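Local structure of putative modulator of DNA gyrase (Bacteroides thetaiotaomicron, 1VPB) at residues A[422-427]-A[440-445]; A[254-259]-A[436-441]. The protein probably acts as a metallopeptidase of the U62 (PmbA/TldD) family and may modulate DNA gyrase. All coordinates share one frame; numbering follows the deposited sequence. Where two conformers were deposited one is given.

Interaction 1: A[422-427]-A[440-445]; sequences SLVATG and SLVFEG
L423 holds CG anti to its backbone N (chi1 -177°) and F443 holds CG anti to its carbonyl carbon (chi1 -61°), and these two rotations bring a leucine methyl over a phenyl ring on the same face of an antiparallel strand pair interrupted by a classic beta bulge. The strands 423-426 and 441-443 run at 161° to each other. L423 with F443 and T426 with L441 form non-hydrogen-bonded pairs, whereas A425 with V442 is a hydrogen-bonded one. Between L423 and A425 the register slips by one residue, because V424 and A425 both face V442. The carbonyl of V442 therefore takes two N-H groups: V424 N lies in the carbonyl plane, 2.8 Å from V442 O, while the bond from A425 N is weak. V442 N answers to A425 O, and G427 N to S440 O, with both donors above the plane of the carbonyl they reach.

On the L423 face, CD1 of L423 sits 4.0 Å from the centroid of the F443 ring, a CH-pi contact offset toward the rim. The same methyl meets L441 CD2, which also touches T426 CG2 as those two side chains lie side by side. W420 of helix 416-421 adds an edge-to-face ring contact with F443 to this apolar layer. The other face carries A425 and V442, both touched by L364 of helix 361-366. At the bulge V424 CG2 presses on V442 CG1 at 3.5 Å, and V424 CG1 meets the CG of E444, whose OE1 is bonded to T248.

Beyond the bulge E444 N reaches S422 O at 3.0 Å. S422 OG, which also bonds L419 O, accepts a hydrogen bond from a water 2.9 Å away that donates as well to G445 O.

Interaction 2: A[254-259]-A[436-441]; sequences MNSSRL and WRIPSL
From S256 CB to its hydroxyl, every atom of this short side chain is in use. CB points toward the 436-441 segment, 3.1 Å from P439 O, with I438 CG2 and L441 CD1 a little farther off. With chi1 at 50°, OG occupies the crowded position between the backbone N and the carbonyl carbon and so comes up against the extended backbone at I438 and P439. There it has two carbonyl oxygens within reach, I438 O at 3.1 Å and P439 O at 3.0 Å from S256 OG, and its single proton is not settled between them. The I438 methyl CG2 lies 3.4 Å from the same OG, so the buried hydroxyl is flanked by hydrocarbon as well as carbonyls.

One residue on, S257 turns its OG anti to the carbonyl carbon (chi1 -61°), placing it against both W436 CB and I438 CG1. A water joins the two segments here: it donates to W436 O at 2.8 Å and is hydrogen-bonded to S257 OG at 3.1 Å. S257 CB approaches the benzene part of the W436 indole obliquely, and that indole goes on to L260 and I264 further along the helix.

Behind the contact, I438 and P439 lean on M354 of strand 352-354, beside which strand 436-437 runs as an edge strand. The arrangement is that of a helix start packed against the extended link between two strands: the first turn of helix 256-265, which follows strand 245-251 in the C-terminal PmbA/TldD domain, offers two consecutive serines to the chain that leads from strand 436-437 into strand 441-443.

Both contacts belong to the C-terminal PmbA/TldD domain, with centres about 11 Å apart, and they share S440 and L441. Along the chain, 254-259 comes first; 422-427, 436-441 and 440-445 follow much later, close together. Strand 441-443 of interaction 1 pairs with 423-426 and with 245-251 in the mixed eight-stranded sheet, whereas strand 436-437 of interaction 2 borders a separate five-stranded sheet. The chain through P439 and S440 thus passes from one sheet to the other, while the start of helix 256-265 packs on W436, I438 and P439. Direct packing closes the join: P439 CG meets T426 CB, and F443 CE2 lies 4.0 Å from L259 CD1, so the buried sides of the two contacts touch directly.

Interaction 1: A[422-427]-A[440-445]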
loop_
_atom_site.group_PDB
_atom_site.type_symbol
_atom_site.label_atom_id
_atom_site.label_comp_id
_atom_site.label_asym_id
_atom_site.label_seq_id
_atom_site.Cartn_x
_atom_site.Cartn_y
_atom_site.Cartn_z
ATOM N N SER A 422 21.436 17.644 19.495
ATOM C CA SER A 422 21.677 19.045 19.093
ATOM C C SER A 422 20.395 19.930 19.013
ATOM O O SER A 422 20.467 21.086 18.621
ATOM C CB SER A 422 22.434 19.080 17.757
ATOM O OG SER A 422 21.586 18.675 16.734
ATOM N N LEU A 423 19.264 19.386 19.465
ATOM C CA LEU A 423 18.004 20.133 19.638
ATOM C C LEU A 423 18.222 21.266 20.642
ATOM O O LEU A 423 18.559 20.986 21.803
ATOM C CB LEU A 423 16.920 19.196 20.153
ATOM C CG LEU A 423 15.522 19.780 20.339
ATOM C CD1 LEU A 423 14.886 20.052 18.978
ATOM C CD2 LEU A 423 14.666 18.816 21.122
ATOM N N VAL A 424 18.030 22.514 20.190
ATOM C CA VAL A 424 18.218 23.682 21.060
ATOM C C VAL A 424 16.944 24.371 21.464
ATOM O O VAL A 424 16.974 25.121 22.436
ATOM C CB VAL A 424 19.152 24.733 20.452
ATOM C CG1 VAL A 424 20.552 24.159 20.390
ATOM C CG2 VAL A 424 18.660 25.193 19.104
ATOM N N ALA A 425 15.853 24.149 20.732
ATOM C CA ALA A 425 14.570 24.749 21.088
ATOM C C ALA A 425 13.417 23.962 20.545
ATOM O O ALA A 425 13.553 23.318 19.490
ATOM C CB ALA A 425 14.497 26.151 20.532
ATOM N N THR A 426 12.267 24.086 21.235
ATOM C CA THR A 426 11.008 23.586 20.712
ATOM C C THR A 426 9.972 24.710 20.747
ATOM O O THR A 426 10.019 25.607 21.611
ATOM C CB THR A 426 10.480 22.379 21.478
ATOM O OG1 THR A 426 10.063 22.736 22.807
ATOM C CG2 THR A 426 11.570 21.272 21.661
ATOM N N GLY A 427 9.045 24.637 19.821
ATOM C CA GLY A 427 7.995 25.680 19.684
ATOM C C GLY A 427 6.846 25.430 20.626
ATOM O O GLY A 427 6.846 24.465 21.397
ATOM N N SER A 440 7.254 22.872 16.374
ATOM C CA SER A 440 8.417 23.248 15.605
ATOM C C SER A 440 9.679 22.926 16.410
ATOM O O SER A 440 9.688 22.966 17.642
ATOM C CB SER A 440 8.389 24.755 15.222
ATOM O OG SER A 440 7.277 25.038 14.360
ATOM N N LEU A 441 10.767 22.677 15.692
ATOM C CA LEU A 441 12.019 22.278 16.298
ATOM C C LEU A 441 13.223 23.022 15.705
ATOM O O LEU A 441 13.220 23.383 14.533
ATOM C CB LEU A 441 12.230 20.798 16.063
ATOM C CG LEU A 441 11.183 19.826 16.543
ATOM C CD1 LEU A 441 11.616 18.457 16.046
ATOM C CD2 LEU A 441 11.012 19.855 18.048
ATOM N N VAL A 442 14.229 23.272 16.538
ATOM C CA VAL A 442 15.439 23.893 16.093
ATOM C C VAL A 442 16.628 23.055 16.545
ATOM O O VAL A 442 16.756 22.727 17.722
ATOM C CB VAL A 442 15.639 25.310 16.690
ATOM C CG1 VAL A 442 16.876 25.919 16.127
ATOM C CG2 VAL A 442 14.401 26.220 16.408
ATOM N N PHE A 443 17.465 22.705 15.583
ATOM C CA PHE A 443 18.661 21.912 15.825
ATOM C C PHE A 443 19.867 22.705 15.368
ATOM O O PHE A 443 19.832 23.348 14.312
ATOM C CB PHE A 443 18.619 20.634 14.984
ATOM C CG PHE A 443 17.486 19.734 15.256
ATOM C CD1 PHE A 443 17.602 18.693 16.205
ATOM C CD2 PHE A 443 16.282 19.822 14.536
ATOM C CE1 PHE A 443 16.570 17.801 16.419
ATOM C CE2 PHE A 443 15.243 18.911 14.775
ATOM C CZ PHE A 443 15.387 17.906 15.723
ATOM N N GLU A 444 20.969 22.667 16.125
ATOM C CA GLU A 444 22.167 23.348 15.687
ATOM C C GLU A 444 23.165 22.418 15.021
ATOM O O GLU A 444 23.310 21.270 15.415
ATOM C CB GLU A 444 22.866 24.003 16.884
ATOM C CG GLU A 444 22.137 25.176 17.507
ATOM C CD GLU A 444 22.049 26.394 16.614
ATOM O OE1 GLU A 444 22.765 26.432 15.578
ATOM O OE2 GLU A 444 21.251 27.320 16.958
ATOM N N GLY A 445 23.892 22.962 14.046
ATOM C CA GLY A 445 25.063 22.295 13.468
ATOM C C GLY A 445 24.698 21.038 12.702
ATOM O O GLY A 445 25.245 19.967 12.949
HETATM O O HOH W 1 23.648 18.152 14.801
#

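Interaction 2: A[254-259]-A[436-441]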
loop_
_atom_site.group_PDB
_atom_site.type_symbol
_atom_site.label_atom_id
_atom_site.label_comp_id
_atom_site.label_asym_id
_atom_site.label_seq_id
_atom_site.Cartn_x
_atom_site.Cartn_y
_atom_site.Cartn_z
ATOM N N MET A 254 4.227 20.717 10.658
ATOM C CA MET A 254 3.750 19.793 9.627
ATOM C C MET A 254 4.778 18.625 9.470
ATOM O O MET A 254 4.334 17.513 9.154
ATOM C CB MET A 254 3.467 20.555 8.320
ATOM C CG MET A 254 2.739 19.769 7.260
ATOM S SD MET A 254 1.226 18.875 7.808
ATOM C CE MET A 254 0.010 20.146 8.043
ATOM N N ASN A 255 6.093 18.861 9.773
ATOM C CA ASN A 255 7.233 17.920 9.525
ATOM C C ASN A 255 8.152 17.452 10.674
ATOM O O ASN A 255 8.962 16.560 10.483
ATOM C CB ASN A 255 8.162 18.540 8.477
ATOM C CG ASN A 255 7.534 18.568 7.114
ATOM O OD1 ASN A 255 7.550 17.565 6.403
ATOM N ND2 ASN A 255 6.938 19.695 6.760
ATOM N N SER A 256 7.970 18.037 11.854
ATOM C CA SER A 256 8.803 17.767 13.012
ATOM C C SER A 256 8.686 16.316 13.479
ATOM O O SER A 256 9.619 15.725 14.004
ATOM C CB SER A 256 8.367 18.692 14.157
ATOM O OG SER A 256 6.957 18.678 14.401
ATOM N N SER A 257 7.510 15.750 13.293
ATOM C CA SER A 257 7.267 14.364 13.690
ATOM C C SER A 257 8.103 13.381 12.866
ATOM O O SER A 257 8.476 12.297 13.374
ATOM C CB SER A 257 5.790 14.011 13.570
ATOM O OG SER A 257 5.039 14.868 14.437
ATOM N N ARG A 258 8.371 13.730 11.626
ATOM C CA ARG A 258 9.174 12.906 10.703
ATOM C C ARG A 258 10.550 12.512 11.258
ATOM O O ARG A 258 10.938 11.343 11.192
ATOM C CB ARG A 258 9.346 13.604 9.338
ATOM C CG ARG A 258 9.791 12.650 8.163
ATOM C CD ARG A 258 11.319 12.394 7.896
ATOM N NE ARG A 258 11.535 11.009 7.432
ATOM C CZ ARG A 258 11.859 10.617 6.192
ATOM N NH1 ARG A 258 12.048 11.467 5.170
ATOM N NH2 ARG A 258 11.992 9.313 5.971
ATOM N N LEU A 259 11.294 13.475 11.805
ATOM C CA LEU A 259 12.597 13.161 12.394
ATOM C C LEU A 259 12.519 12.360 13.710
ATOM O O LEU A 259 13.504 11.697 14.092
ATOM C CB LEU A 259 13.378 14.465 12.603
ATOM C CG LEU A 259 13.770 15.177 11.321
ATOM C CD1 LEU A 259 14.319 16.571 11.660
ATOM C CD2 LEU A 259 14.806 14.320 10.573
ATOM N N TRP A 436 0.645 12.614 17.274
ATOM C CA TRP A 436 2.017 13.139 17.408
ATOM C C TRP A 436 1.893 14.653 17.727
ATOM O O TRP A 436 1.678 15.429 16.810
ATOM C CB TRP A 436 2.776 13.006 16.075
ATOM C CG TRP A 436 2.995 11.563 15.616
ATOM C CD1 TRP A 436 2.088 10.740 15.014
ATOM C CD2 TRP A 436 4.196 10.808 15.751
ATOM N NE1 TRP A 436 2.653 9.507 14.772
ATOM C CE2 TRP A 436 3.951 9.524 15.219
ATOM C CE3 TRP A 436 5.463 11.076 16.287
ATOM C CZ2 TRP A 436 4.923 8.527 15.201
ATOM C CZ3 TRP A 436 6.430 10.084 16.249
ATOM C CH2 TRP A 436 6.153 8.825 15.708
ATOM N N ARG A 437 1.981 15.061 18.994
ATOM C CA ARG A 437 1.867 16.490 19.321
ATOM C C ARG A 437 3.282 17.036 19.490
ATOM O O ARG A 437 3.805 17.173 20.600
ATOM C CB ARG A 437 1.061 16.571 20.602
ATOM C CG ARG A 437 -0.388 16.167 20.483
ATOM C CD ARG A 437 -1.161 16.351 21.743
ATOM N NE ARG A 437 -2.574 16.069 21.473
ATOM C CZ ARG A 437 -3.581 16.569 22.149
ATOM N NH1 ARG A 437 -3.375 17.350 23.193
ATOM N NH2 ARG A 437 -4.814 16.242 21.812
ATOM N N ILE A 438 3.894 17.326 18.360
ATOM C CA ILE A 438 5.280 17.746 18.277
ATOM C C ILE A 438 5.325 19.141 17.647
ATOM O O ILE A 438 4.852 19.325 16.520
ATOM C CB ILE A 438 6.080 16.789 17.352
ATOM C CG1 ILE A 438 5.788 15.307 17.705
ATOM C CG2 ILE A 438 7.534 17.112 17.407
ATOM C CD1 ILE A 438 6.036 14.877 19.085
ATOM N N PRO A 439 5.874 20.118 18.370
ATOM C CA PRO A 439 5.934 21.489 17.870
ATOM C C PRO A 439 7.057 21.642 16.830
ATOM O O PRO A 439 7.770 20.653 16.507
ATOM C CB PRO A 439 6.281 22.292 19.139
ATOM C CG PRO A 439 7.135 21.411 19.891
ATOM C CD PRO A 439 6.525 20.007 19.697
ATOM N N SER A 440 7.254 22.872 16.374
ATOM C CA SER A 440 8.417 23.248 15.605
ATOM C C SER A 440 9.679 22.926 16.410
ATOM O O SER A 440 9.688 22.966 17.642
ATOM C CB SER A 440 8.389 24.755 15.222
ATOM O OG SER A 440 7.277 25.038 14.360
ATOM N N LEU A 441 10.767 22.677 15.692
ATOM C CA LEU A 441 12.019 22.278 16.298
ATOM C C LEU A 441 13.223 23.022 15.705
ATOM O O LEU A 441 13.220 23.383 14.533
ATOM C CB LEU A 441 12.230 20.798 16.063
ATOM C CG LEU A 441 11.183 19.826 16.543
ATOM C CD1 LEU A 441 11.616 18.457 16.046
ATOM C CD2 LEU A 441 11.012 19.855 18.048
HETATM O O HOH W 2 2.256 16.113 14.132
#